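Long-range contact in initiator protein NS1 (Human bocavirus, PDB 4KW3), which probably recognises and unwinds the viral replication origin and nicks one DNA strand to start rolling-circle replication, this chain being its N-terminal origin-binding nickase domain: residues F22-L33 / E161-A172. Residues are numbered along the deposited sequence; the frame is centred on the assembly and turned at random.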
# COMPACT_ATOMS: atom_id res chain seq x y z
N PHE A 22 -0.90 5.84 7.41
CA PHE A 22 -0.74 7.25 7.05
C PHE A 22 -1.11 8.17 8.24
O PHE A 22 -2.23 8.17 8.74
CB PHE A 22 -1.60 7.58 5.82
CG PHE A 22 -1.23 8.88 5.17
CD1 PHE A 22 -1.77 10.06 5.62
CD2 PHE A 22 -0.33 8.91 4.13
CE1 PHE A 22 -1.42 11.26 5.03
CE2 PHE A 22 0.02 10.10 3.53
CZ PHE A 22 -0.52 11.28 3.99
N PRO A 23 -0.15 8.97 8.72
CA PRO A 23 -0.41 9.65 10.00
C PRO A 23 -1.30 10.90 9.91
O PRO A 23 -0.89 11.99 10.34
CB PRO A 23 0.99 10.01 10.49
CG PRO A 23 1.88 10.03 9.24
CD PRO A 23 1.11 9.42 8.09
N TYR A 24 -2.50 10.75 9.35
CA TYR A 24 -3.50 11.83 9.27
C TYR A 24 -4.89 11.30 9.56
O TYR A 24 -5.56 10.73 8.69
CB TYR A 24 -3.46 12.50 7.89
CG TYR A 24 -4.35 13.71 7.74
CD1 TYR A 24 -4.09 14.90 8.42
CD2 TYR A 24 -5.43 13.69 6.88
CE1 TYR A 24 -4.91 16.01 8.27
CE2 TYR A 24 -6.25 14.80 6.72
CZ TYR A 24 -5.99 15.95 7.41
OH TYR A 24 -6.81 17.04 7.24
N PRO A 25 -5.35 11.49 10.80
CA PRO A 25 -6.62 10.91 11.26
C PRO A 25 -7.84 11.36 10.46
O PRO A 25 -8.77 10.58 10.29
CB PRO A 25 -6.70 11.39 12.71
CG PRO A 25 -5.26 11.65 13.11
CD PRO A 25 -4.62 12.19 11.87
N GLN A 26 -7.83 12.59 9.95
CA GLN A 26 -8.97 13.15 9.20
C GLN A 26 -8.96 12.79 7.72
O GLN A 26 -9.68 13.40 6.94
CB GLN A 26 -9.03 14.68 9.34
CG GLN A 26 -9.13 15.21 10.77
CD GLN A 26 -7.80 15.19 11.52
OE1 GLN A 26 -6.74 14.90 10.95
NE2 GLN A 26 -7.85 15.49 12.82
N TRP A 27 -8.15 11.81 7.32
CA TRP A 27 -8.01 11.45 5.89
C TRP A 27 -9.32 11.02 5.18
O TRP A 27 -9.50 11.36 4.01
CB TRP A 27 -6.92 10.38 5.70
CG TRP A 27 -7.37 9.02 6.10
CD1 TRP A 27 -7.33 8.47 7.36
CD2 TRP A 27 -7.98 8.04 5.25
NE1 TRP A 27 -7.87 7.20 7.33
CE2 TRP A 27 -8.27 6.91 6.05
CE3 TRP A 27 -8.30 8.01 3.89
CZ2 TRP A 27 -8.87 5.76 5.54
CZ3 TRP A 27 -8.90 6.86 3.38
CH2 TRP A 27 -9.17 5.76 4.21
N LYS A 28 -10.22 10.27 5.83
CA LYS A 28 -11.49 9.95 5.16
C LYS A 28 -12.34 11.22 4.97
O LYS A 28 -12.85 11.48 3.88
CB LYS A 28 -12.32 8.90 5.91
CG LYS A 28 -11.58 7.62 6.23
CD LYS A 28 -12.50 6.57 6.84
CE LYS A 28 -13.44 5.97 5.80
NZ LYS A 28 -12.73 5.27 4.67
N GLU A 29 -12.47 12.00 6.03
CA GLU A 29 -13.30 13.19 6.01
C GLU A 29 -12.81 14.21 5.00
O GLU A 29 -13.59 14.96 4.46
CB GLU A 29 -13.29 13.80 7.40
CG GLU A 29 -13.85 12.87 8.47
CD GLU A 29 -13.66 13.42 9.87
OE1 GLU A 29 -12.83 14.35 10.04
OE2 GLU A 29 -14.35 12.94 10.79
N LYS A 30 -11.50 14.23 4.76
CA LYS A 30 -10.89 15.27 3.93
C LYS A 30 -10.00 14.67 2.84
O LYS A 30 -8.90 15.17 2.58
CB LYS A 30 -10.09 16.22 4.81
CG LYS A 30 -10.94 16.94 5.85
CD LYS A 30 -10.12 17.92 6.67
CE LYS A 30 -11.01 18.96 7.33
NZ LYS A 30 -11.78 19.72 6.31
N GLU A 31 -10.49 13.63 2.17
CA GLU A 31 -9.67 12.84 1.25
C GLU A 31 -9.18 13.60 0.01
O GLU A 31 -8.10 13.31 -0.54
CB GLU A 31 -10.39 11.54 0.87
CG GLU A 31 -9.57 10.57 0.03
CD GLU A 31 -10.42 9.47 -0.59
OE1 GLU A 31 -10.74 9.59 -1.80
OE2 GLU A 31 -10.81 8.52 0.13
N TRP A 32 -9.97 14.57 -0.45
CA TRP A 32 -9.60 15.38 -1.63
C TRP A 32 -8.25 16.09 -1.45
O TRP A 32 -7.53 16.30 -2.42
CB TRP A 32 -10.70 16.38 -1.98
CG TRP A 32 -10.93 17.37 -0.90
CD1 TRP A 32 -10.25 18.55 -0.70
CD2 TRP A 32 -11.88 17.26 0.17
NE1 TRP A 32 -10.73 19.18 0.42
CE2 TRP A 32 -11.72 18.41 0.98
CE3 TRP A 32 -12.84 16.31 0.51
CZ2 TRP A 32 -12.50 18.63 2.12
CZ3 TRP A 32 -13.61 16.53 1.64
CH2 TRP A 32 -13.44 17.69 2.43
N LEU A 33 -7.91 16.45 -0.21
CA LEU A 33 -6.57 16.95 0.10
C LEU A 33 -5.48 15.94 -0.32
O LEU A 33 -4.45 16.32 -0.90
CB LEU A 33 -6.43 17.26 1.59
CG LEU A 33 -7.40 18.27 2.20
CD1 LEU A 33 -7.19 18.36 3.71
CD2 LEU A 33 -7.26 19.64 1.55
N GLU A 161 -5.20 23.75 4.50
CA GLU A 161 -5.35 22.39 4.99
C GLU A 161 -4.32 21.43 4.41
O GLU A 161 -3.87 20.51 5.09
CB GLU A 161 -6.76 21.88 4.71
CG GLU A 161 -7.69 22.13 5.85
CD GLU A 161 -9.13 22.11 5.42
OE1 GLU A 161 -9.42 22.60 4.31
OE2 GLU A 161 -9.97 21.60 6.18
N GLU A 162 -3.96 21.63 3.14
CA GLU A 162 -2.92 20.82 2.50
C GLU A 162 -1.58 21.03 3.20
O GLU A 162 -0.81 20.09 3.39
CB GLU A 162 -2.80 21.16 1.02
CG GLU A 162 -4.07 20.99 0.22
CD GLU A 162 -3.92 21.49 -1.22
OE1 GLU A 162 -3.23 22.51 -1.43
OE2 GLU A 162 -4.47 20.85 -2.14
N ALA A 163 -1.31 22.28 3.59
CA ALA A 163 -0.07 22.62 4.28
C ALA A 163 -0.04 22.02 5.69
O ALA A 163 1.02 21.66 6.21
CB ALA A 163 0.09 24.12 4.33
N ASP A 164 -1.21 21.91 6.31
CA ASP A 164 -1.33 21.28 7.62
C ASP A 164 -0.87 19.81 7.59
O ASP A 164 -0.08 19.37 8.44
CB ASP A 164 -2.77 21.38 8.10
CG ASP A 164 -3.00 20.61 9.38
OD1 ASP A 164 -2.50 21.05 10.44
OD2 ASP A 164 -3.68 19.56 9.32
N ILE A 165 -1.34 19.07 6.59
CA ILE A 165 -0.94 17.69 6.39
C ILE A 165 0.57 17.58 6.16
O ILE A 165 1.24 16.74 6.75
CB ILE A 165 -1.69 17.07 5.19
CG1 ILE A 165 -3.18 16.97 5.51
CG2 ILE A 165 -1.10 15.71 4.79
CD1 ILE A 165 -4.03 16.59 4.32
N PHE A 166 1.08 18.46 5.30
CA PHE A 166 2.50 18.49 4.94
C PHE A 166 3.39 18.69 6.16
O PHE A 166 4.45 18.07 6.28
CB PHE A 166 2.73 19.60 3.91
CG PHE A 166 4.16 19.75 3.47
CD1 PHE A 166 4.74 18.84 2.59
CD2 PHE A 166 4.92 20.84 3.90
CE1 PHE A 166 6.05 19.01 2.17
CE2 PHE A 166 6.23 20.99 3.49
CZ PHE A 166 6.79 20.09 2.62
N HIS A 167 2.96 19.55 7.08
CA HIS A 167 3.77 19.81 8.26
C HIS A 167 3.61 18.70 9.29
O HIS A 167 4.54 18.39 10.03
CB HIS A 167 3.48 21.19 8.84
CG HIS A 167 3.91 22.31 7.94
ND1 HIS A 167 5.23 22.49 7.55
CD2 HIS A 167 3.21 23.30 7.33
CE1 HIS A 167 5.31 23.54 6.75
NE2 HIS A 167 4.10 24.05 6.60
N THR A 168 2.43 18.07 9.29
CA THR A 168 2.19 16.87 10.08
C THR A 168 3.17 15.74 9.68
O THR A 168 3.76 15.07 10.53
CB THR A 168 0.75 16.38 9.91
OG1 THR A 168 -0.16 17.38 10.38
CG2 THR A 168 0.53 15.09 10.67
N LEU A 169 3.34 15.54 8.38
CA LEU A 169 4.30 14.59 7.85
C LEU A 169 5.74 14.91 8.25
O LEU A 169 6.51 14.02 8.63
CB LEU A 169 4.18 14.51 6.33
CG LEU A 169 2.83 13.99 5.80
CD1 LEU A 169 2.74 14.18 4.30
CD2 LEU A 169 2.62 12.54 6.16
N LYS A 170 6.12 16.18 8.14
CA LYS A 170 7.49 16.59 8.44
C LYS A 170 7.81 16.42 9.92
O LYS A 170 8.94 16.09 10.29
CB LYS A 170 7.76 18.04 7.98
CG LYS A 170 7.84 18.23 6.46
CD LYS A 170 8.37 19.60 6.07
CE LYS A 170 9.90 19.68 6.11
NZ LYS A 170 10.52 18.87 5.00
N LYS A 171 6.82 16.65 10.77
CA LYS A 171 7.00 16.49 12.20
C LYS A 171 7.18 15.01 12.53
O LYS A 171 8.08 14.62 13.29
CB LYS A 171 5.80 17.08 12.95
CG LYS A 171 5.82 16.87 14.44
CD LYS A 171 4.68 17.63 15.10
CE LYS A 171 4.49 17.22 16.55
NZ LYS A 171 3.76 15.93 16.67
N ALA A 172 6.32 14.19 11.93
CA ALA A 172 6.40 12.75 12.07
C ALA A 172 7.77 12.24 11.62
O ALA A 172 8.34 11.33 12.23
CB ALA A 172 5.30 12.07 11.25
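The Tyr24 ring is sandwiched between Ile165 and Gln26: Ile165 CG1 sits over one face in a CH-pi contact, 3.6 Å from the ring centroid and 19° off its normal, while Gln26 OE1 lies above the rim of the opposite face. At the ring's edge Asp164 OD2 approaches CE1, its carboxylate plane steeply inclined to the ring. This is a worked example of a loop tied to an outer helix in the nuclease domain of the Rep-like initiators: the turns that follow strand 15-21 of the central sheet, through the start of helix 31-38, pack against helix 160-177. Tyr24 reaches the helix because its CG is anti to the backbone N (chi1 -174°), and the type I turn from Tyr24 to Trp27, with the bend in the Gln26 side chain, places the amide oxygen over the ring. Phe22 meets Ile165 CG2 at its edge, whereas Leu169 CD2 comes obliquely to its CZ and also touches the Pro23 ring, at 4.0 Å from Pro23 CD. Phe22 also touches Leu114, and its side chain is about 7 Å from that of His115, a predicted metal ligand. Farther along, Leu33 CD1 touches both Ile165 CD1 and Glu161 CB, and its other methyl, CD2, rests 3.7 Å from Glu162 CG. Beyond this apolar strip a salt bridge closes the contact, with Lys30 NZ 2.6 Å from Glu161 OE2, met on the syn side and 31° out of the carboxylate plane.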